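Local coordinates for protein agglutinin alpha chain (Maclura pomifera, PDB 3LLZ) that binds galactose-containing glycans as a lectin, recognising the T-antigen disaccharide Gal-beta-1,3-GalNAc, at residues T79-L84 with Y122-F127; S69-K74 with G101-L106; F17-E22 with G50-K55. All coordinates share one frame; numbering follows the deposited sequence.

Contact 1: T79-L84 with Y122-F127; sequences TVIRSL and YWLDYF. With NGA (2-acetamido-2-deoxy-beta-D-galactopyranose), chain C.
At the glycan-binding pocket of this jacalin-type beta-prism, Val80 and Ile81 of strand 78-88 meet Leu124 and Asp125 at the start of strand 124-132. The two strands cross at 89°, so they do not pair as neighbours in one sheet. A single backbone hydrogen bond joins them: Ile81 N donates to Leu124 O at 2.9 Å, nearly straight at 175°. Apolar side chains pack on the inner side. Ile81 CB lies 3.8 Å from Leu124 CD2. Ile81 CG1 meets the edge of the Phe127 ring, 3.9 Å from its CD2, and Leu84 CD2 reaches the same ring. Val80 CG1 rests 4.0 Å from Trp123 CB.

The turn that leads into strand 124-132 holds the GalNAc residue. Tyr122 N donates to its O5, and Trp123 N donates to its O6 at 3.1 Å. Gly1 N also binds this sugar. With CG anti to its own carbonyl carbon (chi1 -56°), Asp125 carries its carboxylate to the sugar. Its OD1 accepts from sugar O4 at 2.6 Å and from sugar O6 at 2.8 Å, while Ser119 OG holds OD2. A water gives OD1 a third hydrogen bond, at 2.7 Å, and donates as well to Thr79 O.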
loop_
_atom_site.group_PDB
_atom_site.type_symbol
_atom_site.label_atom_id
_atom_site.label_comp_id
_atom_site.label_asym_id
_atom_site.label_seq_id
_atom_site.Cartn_x
_atom_site.Cartn_y
_atom_site.Cartn_z
ATOM N N THR A 79 31.040 10.474 8.750
ATOM C CA THR A 79 30.587 9.589 7.678
ATOM C C THR A 79 29.401 10.272 7.015
ATOM O O THR A 79 28.359 10.465 7.639
ATOM C CB THR A 79 30.153 8.218 8.223
ATOM O OG1 THR A 79 31.249 7.613 8.920
ATOM C CG2 THR A 79 29.728 7.306 7.078
ATOM N N VAL A 80 29.564 10.634 5.750
ATOM C CA VAL A 80 28.522 11.348 5.029
ATOM C C VAL A 80 28.318 10.846 3.612
ATOM O O VAL A 80 29.078 10.010 3.118
ATOM C CB VAL A 80 28.853 12.855 4.960
ATOM C CG1 VAL A 80 28.917 13.439 6.364
ATOM C CG2 VAL A 80 30.183 13.062 4.233
ATOM N N ILE A 81 27.275 11.354 2.967
ATOM C CA ILE A 81 26.984 10.991 1.588
ATOM C C ILE A 81 27.870 11.907 0.752
ATOM O O ILE A 81 27.684 13.127 0.732
ATOM C CB ILE A 81 25.491 11.219 1.239
ATOM C CG1 ILE A 81 24.603 10.285 2.070
ATOM C CG2 ILE A 81 25.252 10.932 -0.236
ATOM C CD1 ILE A 81 24.698 10.486 3.553
ATOM N N ARG A 82 28.849 11.315 0.077
ATOM C CA ARG A 82 29.788 12.094 -0.719
ATOM C C ARG A 82 29.394 12.288 -2.171
ATOM O O ARG A 82 29.860 13.222 -2.822
ATOM C CB ARG A 82 31.174 11.457 -0.648
ATOM C CG ARG A 82 31.662 11.216 0.768
ATOM C CD ARG A 82 33.161 11.010 0.791
ATOM N NE ARG A 82 33.860 12.228 0.394
ATOM C CZ ARG A 82 35.171 12.304 0.193
ATOM N NH1 ARG A 82 35.931 11.227 0.350
ATOM N NH2 ARG A 82 35.725 13.458 -0.158
ATOM N N SER A 83 28.537 11.411 -2.681
ATOM C CA SER A 83 28.107 11.514 -4.065
ATOM C C SER A 83 26.707 10.951 -4.253
ATOM O O SER A 83 26.277 10.072 -3.504
ATOM C CB SER A 83 29.089 10.766 -4.973
ATOM O OG SER A 83 28.707 10.863 -6.331
ATOM N N LEU A 84 26.009 11.474 -5.255
ATOM C CA LEU A 84 24.657 11.037 -5.587
ATOM C C LEU A 84 24.434 10.992 -7.089
ATOM O O LEU A 84 24.955 11.823 -7.837
ATOM C CB LEU A 84 23.616 11.980 -4.975
ATOM C CG LEU A 84 23.353 11.904 -3.472
ATOM C CD1 LEU A 84 22.451 13.066 -3.079
ATOM C CD2 LEU A 84 22.703 10.574 -3.115
ATOM N N TYR A 122 27.271 19.848 8.227
ATOM C CA TYR A 122 28.116 20.491 7.236
ATOM C C TYR A 122 27.785 19.815 5.906
ATOM O O TYR A 122 27.769 20.452 4.854
ATOM C CB TYR A 122 29.596 20.293 7.581
ATOM C CG TYR A 122 30.123 21.326 8.552
ATOM C CD1 TYR A 122 29.512 21.522 9.791
ATOM C CD2 TYR A 122 31.208 22.131 8.217
ATOM C CE1 TYR A 122 29.968 22.502 10.670
ATOM C CE2 TYR A 122 31.672 23.113 9.088
ATOM C CZ TYR A 122 31.045 23.293 10.313
ATOM O OH TYR A 122 31.488 24.277 11.169
ATOM N N TRP A 123 27.492 18.519 5.975
ATOM C CA TRP A 123 27.157 17.734 4.792
ATOM C C TRP A 123 25.973 16.826 5.081
ATOM O O TRP A 123 25.526 16.709 6.226
ATOM C CB TRP A 123 28.364 16.887 4.374
ATOM C CG TRP A 123 29.578 17.723 4.178
ATOM C CD1 TRP A 123 29.808 18.601 3.163
ATOM C CD2 TRP A 123 30.672 17.871 5.094
ATOM N NE1 TRP A 123 30.973 19.298 3.391
ATOM C CE2 TRP A 123 31.522 18.869 4.570
ATOM C CE3 TRP A 123 31.011 17.260 6.310
ATOM C CZ2 TRP A 123 32.695 19.275 5.222
ATOM C CZ3 TRP A 123 32.178 17.664 6.959
ATOM C CH2 TRP A 123 33.003 18.663 6.410
ATOM N N LEU A 124 25.462 16.194 4.031
ATOM C CA LEU A 124 24.346 15.262 4.164
ATOM C C LEU A 124 24.866 14.057 4.940
ATOM O O LEU A 124 25.666 13.276 4.426
ATOM C CB LEU A 124 23.865 14.842 2.773
ATOM C CG LEU A 124 22.752 13.796 2.697
ATOM C CD1 LEU A 124 21.514 14.284 3.440
ATOM C CD2 LEU A 124 22.431 13.530 1.231
ATOM N N ASP A 125 24.420 13.911 6.182
ATOM C CA ASP A 125 24.882 12.819 7.034
ATOM C C ASP A 125 24.367 11.462 6.585
ATOM O O ASP A 125 25.111 10.479 6.535
ATOM C CB ASP A 125 24.445 13.056 8.476
ATOM C CG ASP A 125 24.922 14.384 9.012
ATOM O OD1 ASP A 125 26.149 14.628 8.988
ATOM O OD2 ASP A 125 24.070 15.177 9.458
ATOM N N TYR A 126 23.081 11.421 6.274
ATOM C CA TYR A 126 22.433 10.197 5.843
ATOM C C TYR A 126 21.043 10.563 5.367
ATOM O O TYR A 126 20.579 11.677 5.586
ATOM C CB TYR A 126 22.333 9.201 7.007
ATOM C CG TYR A 126 21.631 9.726 8.246
ATOM C CD1 TYR A 126 22.361 10.163 9.352
ATOM C CD2 TYR A 126 20.237 9.781 8.314
ATOM C CE1 TYR A 126 21.722 10.642 10.498
ATOM C CE2 TYR A 126 19.588 10.260 9.455
ATOM C CZ TYR A 126 20.337 10.688 10.540
ATOM O OH TYR A 126 19.703 11.171 11.665
ATOM N N PHE A 127 20.380 9.628 4.700
ATOM C CA PHE A 127 19.028 9.882 4.237
ATOM C C PHE A 127 18.299 8.574 4.012
ATOM O O PHE A 127 18.917 7.522 3.833
ATOM C CB PHE A 127 19.036 10.706 2.943
ATOM C CG PHE A 127 19.460 9.935 1.726
ATOM C CD1 PHE A 127 18.513 9.332 0.904
ATOM C CD2 PHE A 127 20.807 9.806 1.405
ATOM C CE1 PHE A 127 18.904 8.611 -0.227
ATOM C CE2 PHE A 127 21.207 9.088 0.282
ATOM C CZ PHE A 127 20.253 8.489 -0.537
HETATM C C1 NGA C . 28.225 18.882 12.146
HETATM C C2 NGA C . 27.131 18.171 12.962
HETATM C C3 NGA C . 27.489 16.691 13.034
HETATM C C4 NGA C . 27.548 16.127 11.607
HETATM C C5 NGA C . 28.629 16.906 10.834
HETATM C C6 NGA C . 28.831 16.462 9.388
HETATM C C7 NGA C . 25.873 19.083 14.800
HETATM C C8 NGA C . 25.871 19.755 16.161
HETATM N N2 NGA C . 27.053 18.739 14.294
HETATM O O1 NGA C . 27.921 20.224 12.023
HETATM O O3 NGA C . 26.577 15.942 13.885
HETATM O O4 NGA C . 26.286 16.295 10.972
HETATM O O5 NGA C . 28.319 18.323 10.821
HETATM O O6 NGA C . 27.762 16.875 8.542
HETATM O O7 NGA C . 24.810 18.877 14.216
HETATM O O HOH W 1 28.000 12.718 9.590
#

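Contact 2: S69-K74 with G101-L106; sequences SGYVGK and GTPFSL
Gly101 leads into the pairing with strand 65-75, and its carbonyl O lies at the edge of the Tyr71 ring, 3.6 Å from CD2. Its phi of 118° is a conformation suited to glycine. Next, Thr102 forms a hydrogen-bonded pair with Val72. Thr102 N donates to Val72 O at 2.8 Å, and Val72 N returns a bond to Thr102 O, also at 2.8 Å. A water donates to Val72 O and is hydrogen-bonded to Thr102 OG1. Val72 O therefore accepts two bonds.

Pro103 faces Tyr71 in a non-hydrogen-bonded pair, a place where its missing N-H costs no bond to this neighbour. Its CB sits over one face of the Tyr71 ring, 4.1 Å from the centroid and 24° off the normal, in a CH-pi contact. Pro103 also packs on Pro103 of the second subunit.

Phe104 pairs with Gly70. Gly70 N donates to Phe104 O at 3.1 Å, and Phe104 N to Gly70 O at 3.0 Å. The ring has its CG between the backbone N and the carbonyl carbon (chi1 71°). This turns it back across the strand, flat against the bare backbone of Gly70, whose N lies 3.6 Å above the ring centre. Val72 CG2 comes to 3.8 Å from Phe104 CD2. An aromatic side chain of a bound peptide stacks on this phenylalanine.

Ser105 meets Ser69, CB against CB. Beyond it, Leu106 packs on Leu106 of the second subunit. The pairing is antiparallel and joins the strands that come first and last in the chain among the four of a Greek key sheet, as in the beta-prism fold of jacalin lectins.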
loop_
_atom_site.group_PDB
_atom_site.type_symbol
_atom_site.label_atom_id
_atom_site.label_comp_id
_atom_site.label_asym_id
_atom_site.label_seq_id
_atom_site.Cartn_x
_atom_site.Cartn_y
_atom_site.Cartn_z
ATOM N N SER A 69 21.667 6.199 -6.376
ATOM C CA SER A 69 22.899 5.540 -5.973
ATOM C C SER A 69 23.901 6.608 -5.582
ATOM O O SER A 69 23.667 7.796 -5.791
ATOM C CB SER A 69 23.457 4.683 -7.120
ATOM O OG SER A 69 23.752 5.465 -8.267
ATOM N N GLY A 70 25.020 6.187 -5.008
ATOM C CA GLY A 70 26.019 7.154 -4.610
ATOM C C GLY A 70 27.128 6.523 -3.807
ATOM O O GLY A 70 27.295 5.303 -3.804
ATOM N N TYR A 71 27.891 7.366 -3.122
ATOM C CA TYR A 71 28.999 6.902 -2.305
ATOM C C TYR A 71 28.950 7.500 -0.912
ATOM O O TYR A 71 28.538 8.647 -0.732
ATOM C CB TYR A 71 30.338 7.269 -2.951
ATOM C CG TYR A 71 30.745 6.353 -4.076
ATOM C CD1 TYR A 71 30.237 6.522 -5.363
ATOM C CD2 TYR A 71 31.620 5.297 -3.846
ATOM C CE1 TYR A 71 30.597 5.656 -6.396
ATOM C CE2 TYR A 71 31.983 4.428 -4.866
ATOM C CZ TYR A 71 31.469 4.612 -6.136
ATOM O OH TYR A 71 31.830 3.747 -7.145
ATOM N N VAL A 72 29.375 6.701 0.060
ATOM C CA VAL A 72 29.421 7.103 1.456
ATOM C C VAL A 72 30.879 7.063 1.879
ATOM O O VAL A 72 31.589 6.107 1.582
ATOM C CB VAL A 72 28.617 6.139 2.347
ATOM C CG1 VAL A 72 28.849 6.472 3.811
ATOM C CG2 VAL A 72 27.139 6.241 2.017
ATOM N N GLY A 73 31.325 8.107 2.567
ATOM C CA GLY A 73 32.706 8.146 3.003
ATOM C C GLY A 73 32.902 9.201 4.067
ATOM O O GLY A 73 31.973 9.927 4.406
ATOM N N LYS A 74 34.116 9.298 4.592
ATOM C CA LYS A 74 34.390 10.275 5.631
ATOM C C LYS A 74 34.960 11.589 5.123
ATOM O O LYS A 74 35.759 11.632 4.184
ATOM C CB LYS A 74 35.340 9.683 6.676
ATOM C CG LYS A 74 34.732 8.581 7.530
ATOM C CD LYS A 74 35.729 8.081 8.559
ATOM C CE LYS A 74 35.109 7.032 9.467
ATOM N NZ LYS A 74 36.079 6.538 10.489
ATOM N N GLY A 101 34.706 5.886 -1.821
ATOM C CA GLY A 101 34.209 5.340 -0.576
ATOM C C GLY A 101 33.381 4.091 -0.799
ATOM O O GLY A 101 33.659 3.310 -1.710
ATOM N N THR A 102 32.364 3.906 0.032
ATOM C CA THR A 102 31.483 2.746 -0.061
ATOM C C THR A 102 30.262 3.071 -0.915
ATOM O O THR A 102 29.522 4.008 -0.624
ATOM C CB THR A 102 31.016 2.307 1.336
ATOM O OG1 THR A 102 32.161 1.984 2.136
ATOM C CG2 THR A 102 30.102 1.091 1.246
ATOM N N PRO A 103 30.040 2.304 -1.990
ATOM C CA PRO A 103 28.880 2.579 -2.840
ATOM C C PRO A 103 27.587 2.009 -2.281
ATOM O O PRO A 103 27.594 1.073 -1.482
ATOM C CB PRO A 103 29.259 1.918 -4.160
ATOM C CG PRO A 103 30.006 0.701 -3.694
ATOM C CD PRO A 103 30.894 1.258 -2.587
ATOM N N PHE A 104 26.477 2.607 -2.692
ATOM C CA PHE A 104 25.162 2.132 -2.291
ATOM C C PHE A 104 24.255 2.377 -3.480
ATOM O O PHE A 104 24.515 3.259 -4.302
ATOM C CB PHE A 104 24.646 2.868 -1.040
ATOM C CG PHE A 104 24.269 4.300 -1.279
ATOM C CD1 PHE A 104 22.987 4.639 -1.713
ATOM C CD2 PHE A 104 25.194 5.314 -1.071
ATOM C CE1 PHE A 104 22.641 5.970 -1.932
ATOM C CE2 PHE A 104 24.857 6.642 -1.288
ATOM C CZ PHE A 104 23.578 6.971 -1.719
ATOM N N SER A 105 23.199 1.585 -3.588
ATOM C CA SER A 105 22.283 1.750 -4.699
ATOM C C SER A 105 20.904 1.237 -4.361
ATOM O O SER A 105 20.754 0.192 -3.721
ATOM C CB SER A 105 22.803 1.003 -5.931
ATOM O OG SER A 105 22.881 -0.392 -5.684
ATOM N N LEU A 106 19.900 1.992 -4.781
ATOM C CA LEU A 106 18.524 1.591 -4.572
ATOM C C LEU A 106 17.826 1.617 -5.917
ATOM O O LEU A 106 17.292 2.647 -6.340
ATOM C CB LEU A 106 17.797 2.525 -3.601
ATOM C CG LEU A 106 16.335 2.112 -3.365
ATOM C CD1 LEU A 106 16.278 0.804 -2.581
ATOM C CD2 LEU A 106 15.607 3.213 -2.614
HETATM O O HOH W 2 33.501 4.439 2.984
#

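Contact 3: F17-E22 with G50-K55; sequences FEYNSE and GFKPVK
Phe17 and Val54 form a hydrogen-bonded antiparallel pair between strands 11-19 and 52-57. In chain order these are the first and last of the four strands of another Greek key sheet of the beta-prism. Phe17 N donates to Val54 O at 3.1 Å, and Val54 N to Phe17 O at 2.9 Å. Val54 CG1 packs on one face of the Phe17 ring. Two residues on, Tyr19 N donates to Lys52 O at 3.0 Å, and Lys52 N to Tyr19 O at 2.9 Å. Pro53, which has no N-H, falls in the non-hydrogen-bonded pair between them, opposite Glu18.

The side chain of Lys52 bends at its far end (chi3 70°, chi4 -64°) and folds over Tyr19. Its CB lies over one face of the ring, 4.0 Å from the centroid. Its NZ donates to Tyr19 OH at 2.7 Å. A water is also hydrogen-bonded to Tyr19 OH and donates to Pro53 O.

Glu18 and Phe51 meet through their CB atoms. Both carboxylate oxygens of Glu18 have partners. OE1 accepts from Gly27 N. OE2 accepts from a water at 3.0 Å, and that water in turn accepts from Phe51 N. Thus Phe51 N is satisfied through solvent rather than by the facing strand. Asn20 CB touches the Phe51 ring, while its OD1 accepts from Glu22 N at 2.8 Å, an Asx turn just past the strand.

The main-chain bonds fix the register, and side chains and waters serve the polar groups around it. The nearby ammonium of Lys52 may make the Tyr19 hydroxyl somewhat more acidic.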
loop_
_atom_site.group_PDB
_atom_site.type_symbol
_atom_site.label_atom_id
_atom_site.label_comp_id
_atom_site.label_asym_id
_atom_site.label_seq_id
_atom_site.Cartn_x
_atom_site.Cartn_y
_atom_site.Cartn_z
ATOM N N PHE A 17 19.983 20.262 -4.888
ATOM C CA PHE A 17 20.936 19.955 -3.837
ATOM C C PHE A 17 22.314 20.499 -4.162
ATOM O O PHE A 17 22.600 20.856 -5.307
ATOM C CB PHE A 17 20.988 18.443 -3.574
ATOM C CG PHE A 17 21.527 17.627 -4.720
ATOM C CD1 PHE A 17 22.879 17.308 -4.788
ATOM C CD2 PHE A 17 20.675 17.143 -5.708
ATOM C CE1 PHE A 17 23.379 16.514 -5.821
ATOM C CE2 PHE A 17 21.165 16.347 -6.747
ATOM C CZ PHE A 17 22.520 16.033 -6.800
ATOM N N GLU A 18 23.153 20.581 -3.136
ATOM C CA GLU A 18 24.506 21.095 -3.277
ATOM C C GLU A 18 25.517 19.965 -3.249
ATOM O O GLU A 18 25.260 18.901 -2.690
ATOM C CB GLU A 18 24.829 22.043 -2.124
ATOM C CG GLU A 18 23.942 23.258 -2.015
ATOM C CD GLU A 18 24.223 24.043 -0.752
ATOM O OE1 GLU A 18 24.181 23.436 0.340
ATOM O OE2 GLU A 18 24.482 25.264 -0.847
ATOM N N TYR A 19 26.676 20.206 -3.850
ATOM C CA TYR A 19 27.740 19.220 -3.851
ATOM C C TYR A 19 29.072 19.940 -3.989
ATOM O O TYR A 19 29.141 21.045 -4.524
ATOM C CB TYR A 19 27.549 18.214 -4.993
ATOM C CG TYR A 19 27.732 18.787 -6.380
ATOM C CD1 TYR A 19 28.984 18.791 -6.995
ATOM C CD2 TYR A 19 26.654 19.328 -7.078
ATOM C CE1 TYR A 19 29.156 19.317 -8.274
ATOM C CE2 TYR A 19 26.816 19.860 -8.354
ATOM C CZ TYR A 19 28.067 19.851 -8.946
ATOM O OH TYR A 19 28.230 20.374 -10.208
ATOM N N ASN A 20 30.123 19.316 -3.476
ATOM C CA ASN A 20 31.465 19.879 -3.542
ATOM C C ASN A 20 32.378 18.751 -3.998
ATOM O O ASN A 20 32.541 17.753 -3.298
ATOM C CB ASN A 20 31.887 20.388 -2.162
ATOM C CG ASN A 20 33.230 21.092 -2.183
ATOM O OD1 ASN A 20 34.216 20.557 -2.690
ATOM N ND2 ASN A 20 33.276 22.295 -1.622
ATOM N N SER A 21 32.963 18.915 -5.180
ATOM C CA SER A 21 33.842 17.906 -5.760
ATOM C C SER A 21 35.013 17.488 -4.879
ATOM O O SER A 21 35.699 16.512 -5.182
ATOM C CB SER A 21 34.369 18.396 -7.110
ATOM O OG SER A 21 33.299 18.646 -8.005
ATOM N N GLU A 22 35.243 18.215 -3.792
ATOM C CA GLU A 22 36.345 17.891 -2.896
ATOM C C GLU A 22 35.866 17.295 -1.579
ATOM O O GLU A 22 36.611 16.578 -0.909
ATOM C CB GLU A 22 37.180 19.144 -2.615
ATOM C CG GLU A 22 37.669 19.857 -3.870
ATOM C CD GLU A 22 38.575 18.992 -4.728
ATOM O OE1 GLU A 22 38.911 19.419 -5.853
ATOM O OE2 GLU A 22 38.957 17.890 -4.280
ATOM N N GLY A 50 30.013 27.309 -0.070
ATOM C CA GLY A 50 31.096 26.860 -0.928
ATOM C C GLY A 50 30.734 25.690 -1.823
ATOM O O GLY A 50 31.613 25.049 -2.401
ATOM N N PHE A 51 29.440 25.416 -1.947
ATOM C CA PHE A 51 28.966 24.309 -2.773
ATOM C C PHE A 51 28.545 24.749 -4.169
ATOM O O PHE A 51 28.357 25.936 -4.442
ATOM C CB PHE A 51 27.746 23.646 -2.127
ATOM C CG PHE A 51 28.028 22.967 -0.823
ATOM C CD1 PHE A 51 28.577 21.690 -0.791
ATOM C CD2 PHE A 51 27.716 23.595 0.378
ATOM C CE1 PHE A 51 28.811 21.043 0.420
ATOM C CE2 PHE A 51 27.944 22.959 1.599
ATOM C CZ PHE A 51 28.492 21.679 1.621
ATOM N N LYS A 52 28.390 23.763 -5.046
ATOM C CA LYS A 52 27.923 23.990 -6.405
ATOM C C LYS A 52 26.513 23.412 -6.382
ATOM O O LYS A 52 26.308 22.293 -5.912
ATOM C CB LYS A 52 28.772 23.215 -7.412
ATOM C CG LYS A 52 30.253 23.550 -7.375
ATOM C CD LYS A 52 31.043 22.712 -8.376
ATOM C CE LYS A 52 30.743 23.109 -9.817
ATOM N NZ LYS A 52 29.326 22.869 -10.205
ATOM N N PRO A 53 25.514 24.179 -6.838
ATOM C CA PRO A 53 24.161 23.616 -6.816
ATOM C C PRO A 53 23.749 22.926 -8.111
ATOM O O PRO A 53 24.248 23.239 -9.192
ATOM C CB PRO A 53 23.278 24.833 -6.525
ATOM C CG PRO A 53 24.218 25.810 -5.875
ATOM C CD PRO A 53 25.450 25.642 -6.719
ATOM N N VAL A 54 22.833 21.977 -7.983
ATOM C CA VAL A 54 22.306 21.251 -9.123
ATOM C C VAL A 54 20.796 21.224 -8.948
ATOM O O VAL A 54 20.297 20.964 -7.855
ATOM C CB VAL A 54 22.840 19.804 -9.186
ATOM C CG1 VAL A 54 22.696 19.143 -7.838
ATOM C CG2 VAL A 54 22.085 19.015 -10.248
ATOM N N LYS A 55 20.078 21.519 -10.023
ATOM C CA LYS A 55 18.625 21.525 -9.986
ATOM C C LYS A 55 18.103 20.521 -11.002
ATOM O O LYS A 55 18.216 20.731 -12.211
ATOM C CB LYS A 55 18.092 22.922 -10.312
ATOM C CG LYS A 55 18.465 23.991 -9.292
ATOM C CD LYS A 55 18.005 25.375 -9.742
ATOM C CE LYS A 55 16.500 25.429 -9.971
ATOM N NZ LYS A 55 15.726 25.159 -8.728
HETATM O O HOH W 3 27.047 26.845 -1.064
HETATM O O HOH W 4 25.669 22.036 -11.285
#

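In the fold
Contact 1 is the buried one, while contacts 2 and 3 are only partly buried. Contacts 1 and 2 belong together: strands 65-75 and 78-88 are neighbours in one sheet, and Arg82 and Val80 bond to the backbone of Tyr71 and Gly73. Contact 3 lies in another sheet, yet its Phe51 ring touches Tyr122 and Trp123 beside the sugar. Contacts 2 and 3 do not touch; their centres are about 17 Å apart. Both close a four-stranded sheet at an outer strand by regular antiparallel bonds. Contact 1 instead joins strands of different sheets, mostly by apolar packing. Contact 2 faces the second subunit, whereas no other protein chain of the assembly touches contact 3.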